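Local coordinates for alcohol dehydrogenase (Aeropyrum pernix, PDB 1H2B), which probably oxidises alcohols with NAD+ as a zinc-containing dehydrogenase, here holding zinc, the dinucleotide and octanoic acid, at residues E67-K72 and P129-D134; Y174-K179 and M259-S264; L198-V203 and L224-R229. All coordinates share one frame; numbering follows the deposited sequence. Where two conformers were deposited one is given.

Interaction 1: residues E67-K72 and P129-D134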
loop_
_atom_site.group_PDB
_atom_site.type_symbol
_atom_site.label_atom_id
_atom_site.label_comp_id
_atom_site.label_asym_id
_atom_site.label_seq_id
_atom_site.Cartn_x
_atom_site.Cartn_y
_atom_site.Cartn_z
ATOM N N GLU B 67 29.179 13.786 -16.780
ATOM C CA GLU B 67 27.999 14.234 -17.516
ATOM C C GLU B 67 26.825 14.661 -16.605
ATOM O O GLU B 67 26.305 15.767 -16.750
ATOM C CB GLU B 67 27.577 13.152 -18.524
ATOM C CG GLU B 67 26.255 13.395 -19.241
ATOM C CD GLU B 67 25.990 12.380 -20.340
ATOM O OE1 GLU B 67 25.717 11.199 -20.026
ATOM O OE2 GLU B 67 26.050 12.765 -21.525
ATOM N N LEU B 68 26.435 13.809 -15.652
ATOM C CA LEU B 68 25.229 14.064 -14.848
ATOM C C LEU B 68 25.357 15.108 -13.739
ATOM O O LEU B 68 24.400 15.833 -13.458
ATOM C CB LEU B 68 24.640 12.763 -14.274
ATOM C CG LEU B 68 23.919 11.796 -15.238
ATOM C CD1 LEU B 68 23.644 10.467 -14.550
ATOM C CD2 LEU B 68 22.614 12.382 -15.776
ATOM N N LEU B 69 26.525 15.168 -13.102
ATOM C CA LEU B 69 26.708 16.019 -11.928
ATOM C C LEU B 69 27.570 17.242 -12.212
ATOM O O LEU B 69 27.501 18.226 -11.471
ATOM C CB LEU B 69 27.337 15.223 -10.779
ATOM C CG LEU B 69 26.571 13.987 -10.304
ATOM C CD1 LEU B 69 27.375 13.325 -9.223
ATOM C CD2 LEU B 69 25.147 14.309 -9.832
ATOM N N GLN B 70 28.392 17.147 -13.261
ATOM C CA GLN B 70 29.351 18.187 -13.655
ATOM C C GLN B 70 30.026 18.914 -12.474
ATOM O O GLN B 70 29.857 20.132 -12.319
ATOM C CB GLN B 70 28.683 19.195 -14.634
ATOM N N PRO B 71 30.789 18.179 -11.652
ATOM C CA PRO B 71 31.388 18.761 -10.446
ATOM C C PRO B 71 32.630 19.556 -10.789
ATOM O O PRO B 71 33.287 19.274 -11.797
ATOM C CB PRO B 71 31.805 17.528 -9.635
ATOM C CG PRO B 71 32.140 16.496 -10.689
ATOM C CD PRO B 71 31.155 16.752 -11.807
ATOM N N LYS B 72 32.961 20.526 -9.949
ATOM C CA LYS B 72 34.211 21.254 -10.109
ATOM C C LYS B 72 35.364 20.411 -9.574
ATOM O O LYS B 72 35.302 19.915 -8.449
ATOM C CB LYS B 72 34.129 22.605 -9.389
ATOM C CG LYS B 72 35.399 23.453 -9.447
ATOM C CD LYS B 72 35.212 24.771 -8.686
ATOM C CE LYS B 72 35.848 24.721 -7.291
ATOM N NZ LYS B 72 34.850 24.701 -6.175
ATOM N N PRO B 129 28.236 15.230 -0.374
ATOM C CA PRO B 129 29.669 15.111 -0.088
ATOM C C PRO B 129 30.297 13.822 -0.667
ATOM O O PRO B 129 29.795 12.702 -0.525
ATOM C CB PRO B 129 29.725 15.117 1.425
ATOM C CG PRO B 129 28.555 16.083 1.789
ATOM C CD PRO B 129 27.471 15.629 0.826
ATOM N N GLY B 130 31.392 14.021 -1.394
ATOM C CA GLY B 130 32.042 12.888 -2.017
ATOM C C GLY B 130 31.593 12.614 -3.432
ATOM O O GLY B 130 32.310 11.927 -4.156
ATOM N N LEU B 131 30.409 13.070 -3.826
ATOM C CA LEU B 131 29.910 12.766 -5.170
ATOM C C LEU B 131 30.121 13.956 -6.054
ATOM O O LEU B 131 30.647 13.819 -7.139
ATOM C CB LEU B 131 28.410 12.461 -5.179
ATOM C CG LEU B 131 28.039 10.991 -5.340
ATOM C CD1 LEU B 131 28.225 10.528 -6.758
ATOM C CD2 LEU B 131 28.846 10.114 -4.377
ATOM N N ASN B 132 29.645 15.115 -5.596
ATOM C CA ASN B 132 29.801 16.373 -6.327
ATOM C C ASN B 132 30.487 17.527 -5.587
ATOM O O ASN B 132 30.745 18.580 -6.194
ATOM C CB ASN B 132 28.463 16.813 -6.989
ATOM C CG ASN B 132 27.380 17.221 -5.990
ATOM O OD1 ASN B 132 27.455 16.948 -4.801
ATOM N ND2 ASN B 132 26.351 17.890 -6.495
ATOM N N ILE B 133 30.786 17.336 -4.301
ATOM C CA ILE B 133 31.500 18.322 -3.467
ATOM C C ILE B 133 32.399 17.551 -2.517
ATOM O O ILE B 133 32.335 16.329 -2.499
ATOM C CB ILE B 133 30.503 19.242 -2.669
ATOM C CG1 ILE B 133 29.566 18.441 -1.737
ATOM C CG2 ILE B 133 29.639 20.075 -3.615
ATOM C CD1 ILE B 133 28.799 19.308 -0.707
ATOM N N ASP B 134 33.235 18.242 -1.738
ATOM C CA ASP B 134 34.203 17.561 -0.897
ATOM C C ASP B 134 33.537 16.595 0.105
ATOM O O ASP B 134 32.518 16.922 0.760
ATOM C CB ASP B 134 34.996 18.548 -0.077
ATOM C CG ASP B 134 36.021 19.303 -0.893
ATOM O OD1 ASP B 134 36.490 18.768 -1.925
ATOM O OD2 ASP B 134 36.412 20.441 -0.519
HETATM O O HOH W 1 26.058 18.311 -9.359
HETATM O O HOH W 2 33.458 20.173 -6.390
#

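Interaction 2: residues Y174-K179 and M259-S264. With NAJ (nicotinamide-adenine-dinucleotide (acidic form)), chain I.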
loop_
_atom_site.group_PDB
_atom_site.type_symbol
_atom_site.label_atom_id
_atom_site.label_comp_id
_atom_site.label_asym_id
_atom_site.label_seq_id
_atom_site.Cartn_x
_atom_site.Cartn_y
_atom_site.Cartn_z
ATOM N N TYR B 174 19.053 -1.296 2.597
ATOM C CA TYR B 174 17.839 -1.286 3.421
ATOM C C TYR B 174 16.615 -0.746 2.696
ATOM O O TYR B 174 15.548 -1.398 2.721
ATOM C CB TYR B 174 18.129 -0.455 4.720
ATOM C CG TYR B 174 16.981 -0.444 5.672
ATOM C CD1 TYR B 174 16.222 0.709 5.841
ATOM C CD2 TYR B 174 16.697 -1.581 6.431
ATOM C CE1 TYR B 174 15.161 0.730 6.711
ATOM C CE2 TYR B 174 15.637 -1.583 7.317
ATOM C CZ TYR B 174 14.870 -0.420 7.438
ATOM O OH TYR B 174 13.816 -0.438 8.339
ATOM N N ARG B 175 16.768 0.388 1.992
ATOM C CA ARG B 175 15.648 0.881 1.184
ATOM C C ARG B 175 15.264 -0.118 0.119
ATOM O O ARG B 175 14.065 -0.361 -0.124
ATOM C CB ARG B 175 15.965 2.228 0.545
ATOM C CG ARG B 175 14.779 2.809 -0.244
ATOM C CD ARG B 175 15.142 4.185 -0.725
ATOM N NE ARG B 175 14.166 4.875 -1.557
ATOM C CZ ARG B 175 13.308 5.787 -1.128
ATOM N NH1 ARG B 175 13.203 6.085 0.160
ATOM N NH2 ARG B 175 12.529 6.417 -1.986
ATOM N N ALA B 176 16.260 -0.736 -0.523
ATOM C CA ALA B 176 15.947 -1.706 -1.549
ATOM C C ALA B 176 15.238 -2.924 -0.985
ATOM O O ALA B 176 14.346 -3.462 -1.622
ATOM C CB ALA B 176 17.278 -2.104 -2.282
ATOM N N VAL B 177 15.659 -3.383 0.203
ATOM C CA VAL B 177 15.003 -4.543 0.828
ATOM C C VAL B 177 13.591 -4.175 1.263
ATOM O O VAL B 177 12.684 -5.019 1.160
ATOM C CB VAL B 177 15.874 -5.119 1.972
ATOM C CG1 VAL B 177 15.029 -6.086 2.850
ATOM C CG2 VAL B 177 17.132 -5.830 1.372
ATOM N N LYS B 178 13.386 -2.955 1.752
ATOM C CA LYS B 178 11.995 -2.480 2.008
ATOM C C LYS B 178 11.148 -2.587 0.771
ATOM O O LYS B 178 10.002 -3.085 0.837
ATOM C CB LYS B 178 11.991 -1.042 2.499
ATOM C CG LYS B 178 12.607 -0.884 3.858
ATOM C CD LYS B 178 12.140 0.422 4.507
ATOM C CE LYS B 178 11.659 0.176 5.911
ATOM N NZ LYS B 178 10.796 1.242 6.543
ATOM N N LYS B 179 11.662 -2.148 -0.384
ATOM C CA LYS B 179 10.915 -2.322 -1.626
ATOM C C LYS B 179 10.607 -3.808 -1.875
ATOM O O LYS B 179 9.459 -4.189 -2.133
ATOM C CB LYS B 179 11.688 -1.772 -2.844
ATOM C CG LYS B 179 11.817 -0.257 -2.910
ATOM C CD LYS B 179 12.532 0.049 -4.209
ATOM C CE LYS B 179 12.445 1.520 -4.551
ATOM N NZ LYS B 179 13.078 2.336 -3.510
ATOM N N MET B 259 17.366 -8.746 -7.051
ATOM C CA MET B 259 17.960 -7.477 -6.613
ATOM C C MET B 259 19.346 -7.418 -7.205
ATOM O O MET B 259 20.166 -8.257 -6.892
ATOM C CB MET B 259 18.026 -7.435 -5.070
ATOM C CG MET B 259 16.620 -7.653 -4.421
ATOM S SD MET B 259 16.723 -7.417 -2.677
ATOM C CE MET B 259 16.770 -5.637 -2.562
ATOM N N ASP B 260 19.601 -6.442 -8.093
ATOM C CA ASP B 260 20.920 -6.369 -8.718
ATOM C C ASP B 260 21.777 -5.382 -7.938
ATOM O O ASP B 260 21.543 -4.161 -8.029
ATOM C CB ASP B 260 20.761 -5.891 -10.162
ATOM C CG ASP B 260 22.073 -5.880 -10.898
ATOM O OD1 ASP B 260 23.124 -5.980 -10.238
ATOM O OD2 ASP B 260 22.117 -5.794 -12.142
ATOM N N PHE B 261 22.689 -5.929 -7.114
ATOM C CA PHE B 261 23.666 -5.131 -6.366
ATOM C C PHE B 261 25.041 -5.159 -7.025
ATOM O O PHE B 261 26.064 -5.053 -6.340
ATOM C CB PHE B 261 23.758 -5.660 -4.906
ATOM C CG PHE B 261 22.569 -5.329 -4.089
ATOM C CD1 PHE B 261 21.588 -6.283 -3.797
ATOM C CD2 PHE B 261 22.462 -4.063 -3.526
ATOM C CE1 PHE B 261 20.485 -5.948 -2.950
ATOM C CE2 PHE B 261 21.342 -3.705 -2.718
ATOM C CZ PHE B 261 20.371 -4.690 -2.394
ATOM N N VAL B 262 25.043 -5.304 -8.357
ATOM C CA VAL B 262 26.296 -5.278 -9.149
ATOM C C VAL B 262 26.219 -4.147 -10.193
ATOM O O VAL B 262 27.077 -3.226 -10.215
ATOM C CB VAL B 262 26.488 -6.596 -9.900
ATOM C CG1 VAL B 262 27.890 -6.593 -10.603
ATOM C CG2 VAL B 262 26.376 -7.803 -8.931
ATOM N N GLY B 263 25.225 -4.237 -11.083
ATOM C CA GLY B 263 25.004 -3.165 -12.038
ATOM C C GLY B 263 25.858 -3.241 -13.283
ATOM O O GLY B 263 25.783 -2.337 -14.112
ATOM N N SER B 264 26.652 -4.304 -13.436
ATOM C CA SER B 264 27.436 -4.458 -14.677
ATOM C C SER B 264 26.546 -4.833 -15.853
ATOM O O SER B 264 25.393 -5.281 -15.677
ATOM C CB SER B 264 28.498 -5.546 -14.531
ATOM O OG SER B 264 27.882 -6.828 -14.295
HETATM P PA NAJ I . 31.227 -4.210 -4.780
HETATM O O1A NAJ I . 32.351 -4.087 -5.771
HETATM O O2A NAJ I . 31.550 -4.294 -3.280
HETATM O O5B NAJ I . 30.364 -5.534 -5.012
HETATM C C5B NAJ I . 30.041 -6.020 -6.321
HETATM C C4B NAJ I . 29.838 -7.513 -6.122
HETATM O O4B NAJ I . 29.306 -8.030 -7.359
HETATM C C3B NAJ I . 31.119 -8.269 -5.768
HETATM O O3B NAJ I . 30.929 -9.143 -4.643
HETATM C C2B NAJ I . 31.339 -9.005 -7.082
HETATM O O2B NAJ I . 32.118 -10.205 -6.956
HETATM C C1B NAJ I . 29.920 -9.291 -7.590
HETATM N N9A NAJ I . 29.819 -9.576 -9.021
HETATM C C8A NAJ I . 30.574 -9.094 -10.100
HETATM N N7A NAJ I . 30.085 -9.618 -11.257
HETATM C C5A NAJ I . 29.039 -10.432 -10.930
HETATM C C6A NAJ I . 28.183 -11.212 -11.669
HETATM N N6A NAJ I . 28.280 -11.344 -12.999
HETATM N N1A NAJ I . 27.171 -11.868 -11.019
HETATM C C2A NAJ I . 27.030 -11.830 -9.643
HETATM N N3A NAJ I . 27.895 -11.080 -8.924
HETATM C C4A NAJ I . 28.884 -10.399 -9.561
HETATM O O3 NAJ I . 30.242 -3.002 -5.088
HETATM P PN NAJ I . 29.313 -2.156 -4.074
HETATM O O1N NAJ I . 30.068 -1.044 -3.508
HETATM O O2N NAJ I . 28.592 -3.085 -3.182
HETATM O O5D NAJ I . 28.328 -1.474 -5.143
HETATM C C5D NAJ I . 27.427 -2.320 -5.854
HETATM C C4D NAJ I . 26.798 -1.534 -6.993
HETATM O O4D NAJ I . 25.856 -0.608 -6.423
HETATM C C3D NAJ I . 27.786 -0.666 -7.772
HETATM O O3D NAJ I . 27.284 -0.511 -9.111
HETATM C C2D NAJ I . 27.704 0.683 -7.044
HETATM O O2D NAJ I . 28.125 1.793 -7.786
HETATM C C1D NAJ I . 26.185 0.707 -6.800
HETATM N N1N NAJ I . 25.652 1.640 -5.808
HETATM C C2N NAJ I . 24.361 2.038 -5.993
HETATM C C3N NAJ I . 23.759 2.869 -5.064
HETATM C C7N NAJ I . 22.366 3.349 -5.307
HETATM O O7N NAJ I . 21.900 4.221 -4.396
HETATM N N7N NAJ I . 21.559 2.931 -6.287
HETATM C C4N NAJ I . 24.440 3.314 -3.883
HETATM C C5N NAJ I . 25.714 2.717 -3.669
HETATM C C6N NAJ I . 26.312 1.928 -4.633
#

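Interaction 3: residues L198-V203 and L224-R229. With NAJ (nicotinamide-adenine-dinucleotide (acidic form)), chain I.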
loop_
_atom_site.group_PDB
_atom_site.type_symbol
_atom_site.label_atom_id
_atom_site.label_comp_id
_atom_site.label_asym_id
_atom_site.label_seq_id
_atom_site.Cartn_x
_atom_site.Cartn_y
_atom_site.Cartn_z
ATOM N N LEU B 198 27.398 -3.588 -0.637
ATOM C CA LEU B 198 25.970 -3.486 -0.417
ATOM C C LEU B 198 25.321 -4.887 -0.258
ATOM O O LEU B 198 24.508 -5.108 0.660
ATOM C CB LEU B 198 25.305 -2.787 -1.609
ATOM C CG LEU B 198 25.290 -1.287 -1.529
ATOM C CD1 LEU B 198 26.679 -0.691 -1.736
ATOM C CD2 LEU B 198 24.288 -0.800 -2.574
ATOM N N GLY B 199 25.666 -5.815 -1.159
ATOM C CA GLY B 199 24.984 -7.085 -1.217
ATOM C C GLY B 199 25.079 -7.934 0.046
ATOM O O GLY B 199 24.093 -8.590 0.395
ATOM N N HIS B 200 26.243 -7.961 0.696
ATOM C CA HIS B 200 26.369 -8.787 1.894
ATOM C C HIS B 200 25.520 -8.244 3.027
ATOM O O HIS B 200 25.008 -9.004 3.860
ATOM C CB HIS B 200 27.842 -8.980 2.274
ATOM C CG HIS B 200 28.367 -7.927 3.196
ATOM N ND1 HIS B 200 28.767 -6.696 2.748
ATOM C CD2 HIS B 200 28.599 -7.942 4.539
ATOM C CE1 HIS B 200 29.193 -5.973 3.772
ATOM N NE2 HIS B 200 29.119 -6.712 4.870
ATOM N N ILE B 201 25.266 -6.926 3.018
ATOM C CA ILE B 201 24.316 -6.358 3.951
ATOM C C ILE B 201 22.919 -6.755 3.565
ATOM O O ILE B 201 22.114 -7.154 4.404
ATOM C CB ILE B 201 24.471 -4.809 4.022
ATOM C CG1 ILE B 201 25.914 -4.490 4.468
ATOM C CG2 ILE B 201 23.468 -4.231 5.021
ATOM C CD1 ILE B 201 26.248 -2.975 4.484
ATOM N N ALA B 202 22.618 -6.697 2.261
ATOM C CA ALA B 202 21.270 -7.068 1.811
ATOM C C ALA B 202 20.921 -8.520 2.171
ATOM O O ALA B 202 19.781 -8.790 2.524
ATOM C CB ALA B 202 21.111 -6.826 0.308
ATOM N N VAL B 203 21.895 -9.434 2.110
ATOM C CA VAL B 203 21.605 -10.830 2.505
ATOM C C VAL B 203 21.074 -10.859 3.930
ATOM O O VAL B 203 20.043 -11.493 4.194
ATOM C CB VAL B 203 22.871 -11.743 2.414
ATOM C CG1 VAL B 203 22.608 -13.149 3.086
ATOM C CG2 VAL B 203 23.312 -11.918 0.962
ATOM N N LEU B 224 30.599 -16.261 -1.962
ATOM C CA LEU B 224 29.549 -17.260 -1.779
ATOM C C LEU B 224 29.553 -17.868 -0.382
ATOM O O LEU B 224 28.485 -18.059 0.220
ATOM C CB LEU B 224 29.608 -18.338 -2.843
ATOM C CG LEU B 224 29.568 -17.899 -4.313
ATOM C CD1 LEU B 224 29.694 -19.103 -5.243
ATOM C CD2 LEU B 224 28.268 -17.146 -4.571
ATOM N N LYS B 225 30.746 -18.177 0.146
ATOM C CA LYS B 225 30.823 -18.604 1.538
ATOM C C LYS B 225 30.344 -17.516 2.502
ATOM O O LYS B 225 29.684 -17.816 3.513
ATOM C CB LYS B 225 32.289 -19.000 1.861
ATOM C CG LYS B 225 32.741 -20.277 1.145
ATOM C CD LYS B 225 34.271 -20.382 1.143
ATOM C CE LYS B 225 34.775 -21.130 2.336
ATOM N NZ LYS B 225 36.225 -21.472 2.194
ATOM N N LEU B 226 30.673 -16.252 2.203
ATOM C CA LEU B 226 30.219 -15.146 3.057
ATOM C C LEU B 226 28.679 -15.142 3.089
ATOM O O LEU B 226 28.043 -15.028 4.157
ATOM C CB LEU B 226 30.763 -13.801 2.555
ATOM C CG LEU B 226 30.257 -12.550 3.266
ATOM C CD1 LEU B 226 30.735 -12.539 4.740
ATOM C CD2 LEU B 226 30.790 -11.328 2.536
ATOM N N ALA B 227 28.073 -15.265 1.904
ATOM C CA ALA B 227 26.620 -15.314 1.861
ATOM C C ALA B 227 26.038 -16.472 2.665
ATOM O O ALA B 227 25.057 -16.309 3.367
ATOM C CB ALA B 227 26.112 -15.373 0.401
ATOM N N GLU B 228 26.652 -17.650 2.563
ATOM C CA GLU B 228 26.263 -18.793 3.415
ATOM C C GLU B 228 26.315 -18.486 4.928
ATOM O O GLU B 228 25.350 -18.776 5.660
ATOM C CB GLU B 228 27.149 -19.995 3.079
ATOM C CG GLU B 228 26.848 -20.625 1.725
ATOM C CD GLU B 228 27.708 -21.841 1.402
ATOM O OE1 GLU B 228 28.889 -21.891 1.801
ATOM O OE2 GLU B 228 27.198 -22.745 0.721
ATOM N N ARG B 229 27.407 -17.892 5.389
ATOM C CA ARG B 229 27.514 -17.540 6.811
ATOM C C ARG B 229 26.492 -16.509 7.231
ATOM O O ARG B 229 26.096 -16.459 8.404
ATOM C CB ARG B 229 28.908 -17.032 7.185
ATOM C CG ARG B 229 30.044 -17.929 6.815
ATOM C CD ARG B 229 31.356 -17.490 7.445
ATOM N NE ARG B 229 31.913 -16.251 6.883
ATOM C CZ ARG B 229 32.659 -16.207 5.774
ATOM N NH1 ARG B 229 32.911 -17.321 5.097
ATOM N NH2 ARG B 229 33.178 -15.043 5.354
HETATM P PA NAJ I . 31.227 -4.210 -4.780
HETATM O O1A NAJ I . 32.351 -4.087 -5.771
HETATM O O2A NAJ I . 31.550 -4.294 -3.280
HETATM O O5B NAJ I . 30.364 -5.534 -5.012
HETATM C C5B NAJ I . 30.041 -6.020 -6.321
HETATM C C4B NAJ I . 29.838 -7.513 -6.122
HETATM O O4B NAJ I . 29.306 -8.030 -7.359
HETATM C C3B NAJ I . 31.119 -8.269 -5.768
HETATM O O3B NAJ I . 30.929 -9.143 -4.643
HETATM C C2B NAJ I . 31.339 -9.005 -7.082
HETATM O O2B NAJ I . 32.118 -10.205 -6.956
HETATM C C1B NAJ I . 29.920 -9.291 -7.590
HETATM N N9A NAJ I . 29.819 -9.576 -9.021
HETATM C C8A NAJ I . 30.574 -9.094 -10.100
HETATM N N7A NAJ I . 30.085 -9.618 -11.257
HETATM C C5A NAJ I . 29.039 -10.432 -10.930
HETATM C C6A NAJ I . 28.183 -11.212 -11.669
HETATM N N6A NAJ I . 28.280 -11.344 -12.999
HETATM N N1A NAJ I . 27.171 -11.868 -11.019
HETATM C C2A NAJ I . 27.030 -11.830 -9.643
HETATM N N3A NAJ I . 27.895 -11.080 -8.924
HETATM C C4A NAJ I . 28.884 -10.399 -9.561
HETATM O O3 NAJ I . 30.242 -3.002 -5.088
HETATM P PN NAJ I . 29.313 -2.156 -4.074
HETATM O O1N NAJ I . 30.068 -1.044 -3.508
HETATM O O2N NAJ I . 28.592 -3.085 -3.182
HETATM O O5D NAJ I . 28.328 -1.474 -5.143
HETATM C C5D NAJ I . 27.427 -2.320 -5.854
HETATM C C4D NAJ I . 26.798 -1.534 -6.993
HETATM O O4D NAJ I . 25.856 -0.608 -6.423
HETATM C C3D NAJ I . 27.786 -0.666 -7.772
HETATM O O3D NAJ I . 27.284 -0.511 -9.111
HETATM C C2D NAJ I . 27.704 0.683 -7.044
HETATM O O2D NAJ I . 28.125 1.793 -7.786
HETATM C C1D NAJ I . 26.185 0.707 -6.800
HETATM N N1N NAJ I . 25.652 1.640 -5.808
HETATM C C2N NAJ I . 24.361 2.038 -5.993
HETATM C C3N NAJ I . 23.759 2.869 -5.064
HETATM C C7N NAJ I . 22.366 3.349 -5.307
HETATM O O7N NAJ I . 21.900 4.221 -4.396
HETATM N N7N NAJ I . 21.559 2.931 -6.287
HETATM C C4N NAJ I . 24.440 3.314 -3.883
HETATM C C5N NAJ I . 25.714 2.717 -3.669
HETATM C C6N NAJ I . 26.312 1.928 -4.633
#

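Interaction 1: residues E67-K72 and P129-D134
Pro-71 and Asn-132 bring the two backbones together, their CA atoms 5.0 Å apart, where the chain leaving helix 66-69 passes the loop 129-134 that precedes strand 140-143. Gln-70, with a positive phi, breaks the helix and turns the chain so that Leu-69 and Pro-71 both face the loop. Leu-69 carries the apolar part: its CG stands anti to the carbonyl carbon (chi1 -58°), and CD1 extends to CD1 of Leu-131 at 3.8 Å, the two side chains crossing at a slant. Behind that methyl pair, CB of Leu-69 lies 4.3 Å from CB of Asn-132. Pro-71 comes in with its CB, 3.8 Å from the carbonyl O of Asn-132.

No direct hydrogen bond joins the segments; two waters do it instead. One gives a hydrogen to Leu-69 O at 2.6 Å and takes one from Asn-132 ND2 at 2.9 Å. The other donates both to Lys-72 O, at 2.8 Å, and over a longer 3.2 Å to Asn-132 O. The amide of Asn-132 has its second end tied as well, OD1 accepting from the backbone N of Phe-128, which restrains the rotation of the amide. Within the loop, Gly-130 N donates to Ile-133 O.

Leu-131 also touches His-79, a ligand of the zinc that sits near the octanoic acid. The contact is thus apolar where it backs a zinc ligand, while the backbone carbonyls and the asparagine amide alongside meet through water, which satisfies them without a direct bond between the segments.

Interaction 2: residues Y174-K179 and M259-S264
Ala-176 on helix 166-181 and Met-259 near the end of strand 255-260 mark the closest backbone approach, 7.9 Å between CA atoms, a helix lying over a sheet strand with side chains filling the gap. Met-259 does most of the bridging. Its chain runs out extended and then bends at the thioether (chi3 77°), which lays CE against the helix, 3.4 Å from Ala-176 O and 3.6 Å from Ala-176 CB. The same methyl also meets Val-177 CG2 at 4.0 Å, the valine and methionine side chains crossing at about a right angle. Phe-261 brings its CZ to 4.0 Å from Ala-176 CB; the ring packs on Ala-202 and Val-284 too.

At the end of the strand, Asp-260 OD1 holds the turn twice. Val-262 N meets it at 2.8 Å nearly in line with the C-O bond, closing an Asx turn, and Gly-263 N arrives from above the carboxylate plane, 39° out of it. Asp-260 OD2 is taken by Thr-267. The turn presents Val-262 O, which accepts from O3D of the nicotinamide ribose at 2.9 Å. Helix 166-181 packs on the parallel sheet of the Rossmann-type domain, where carboxyl ends of strands usually meet the cofactor.

Interaction 3: residues L198-V203 and L224-R229
His-200 approaches the neighbouring helix with its methylene rather than its ring nitrogens: CB lies 3.8 Å from Leu-226 CD2. With chi1 at 90°, CG between the backbone N and the carbonyl carbon, the imidazole is carried to its own partners: ND1 donates to Gly-196 O and NE2 accepts from the N of Glu-330, which suggests a neutral ring. One turn on, Val-203 sends CG1 to 4.0 Å from Ala-227 O, with CG2 looser against Ala-227 CB. These are two successive helices of the Rossmann fold, 197-209 and 221-229, linked through strand 213-218 and lying side by side on one face of the parallel sheet; Gly-199 fits the last glycine of a GxGxxG pattern.

On the cofactor side, Leu-198 N donates to O2N of the dinucleotide at 2.9 Å, almost straight at 176°. The Leu-198 side chain lies along the cofactor, CD1 3.4 Å from O2N and CD2 3.9 Å from C5N of the nicotinamide. An alanine here keeps that N-H but loses the branched end, which would probably open a gap beside the phosphate and the nicotinamide ring. Ala-227 rests on Ala-216 and Val-235 of the strands beneath.

Interactions 2 and 3 form one continuous body, their centres 13 Å apart, with 198-203 and 224-229 nested in the chain between 174-179 and 259-264. Phe-261 is the main joint: its CE1 lies 3.4 Å from Ala-202 CB and its CD2 3.7 Å from Leu-198 CB. Both contacts also touch the dinucleotide, one at a ribose hydroxyl and the adenosine end, the other at the phosphate and nicotinamide. Interaction 1 stands apart, centred 23 Å from interaction 2 and 30 Å from interaction 3, and borders the active site through Leu-131, whose side chain is about 6 Å from the zinc and about 5 Å from the octanoic acid at nearest atoms.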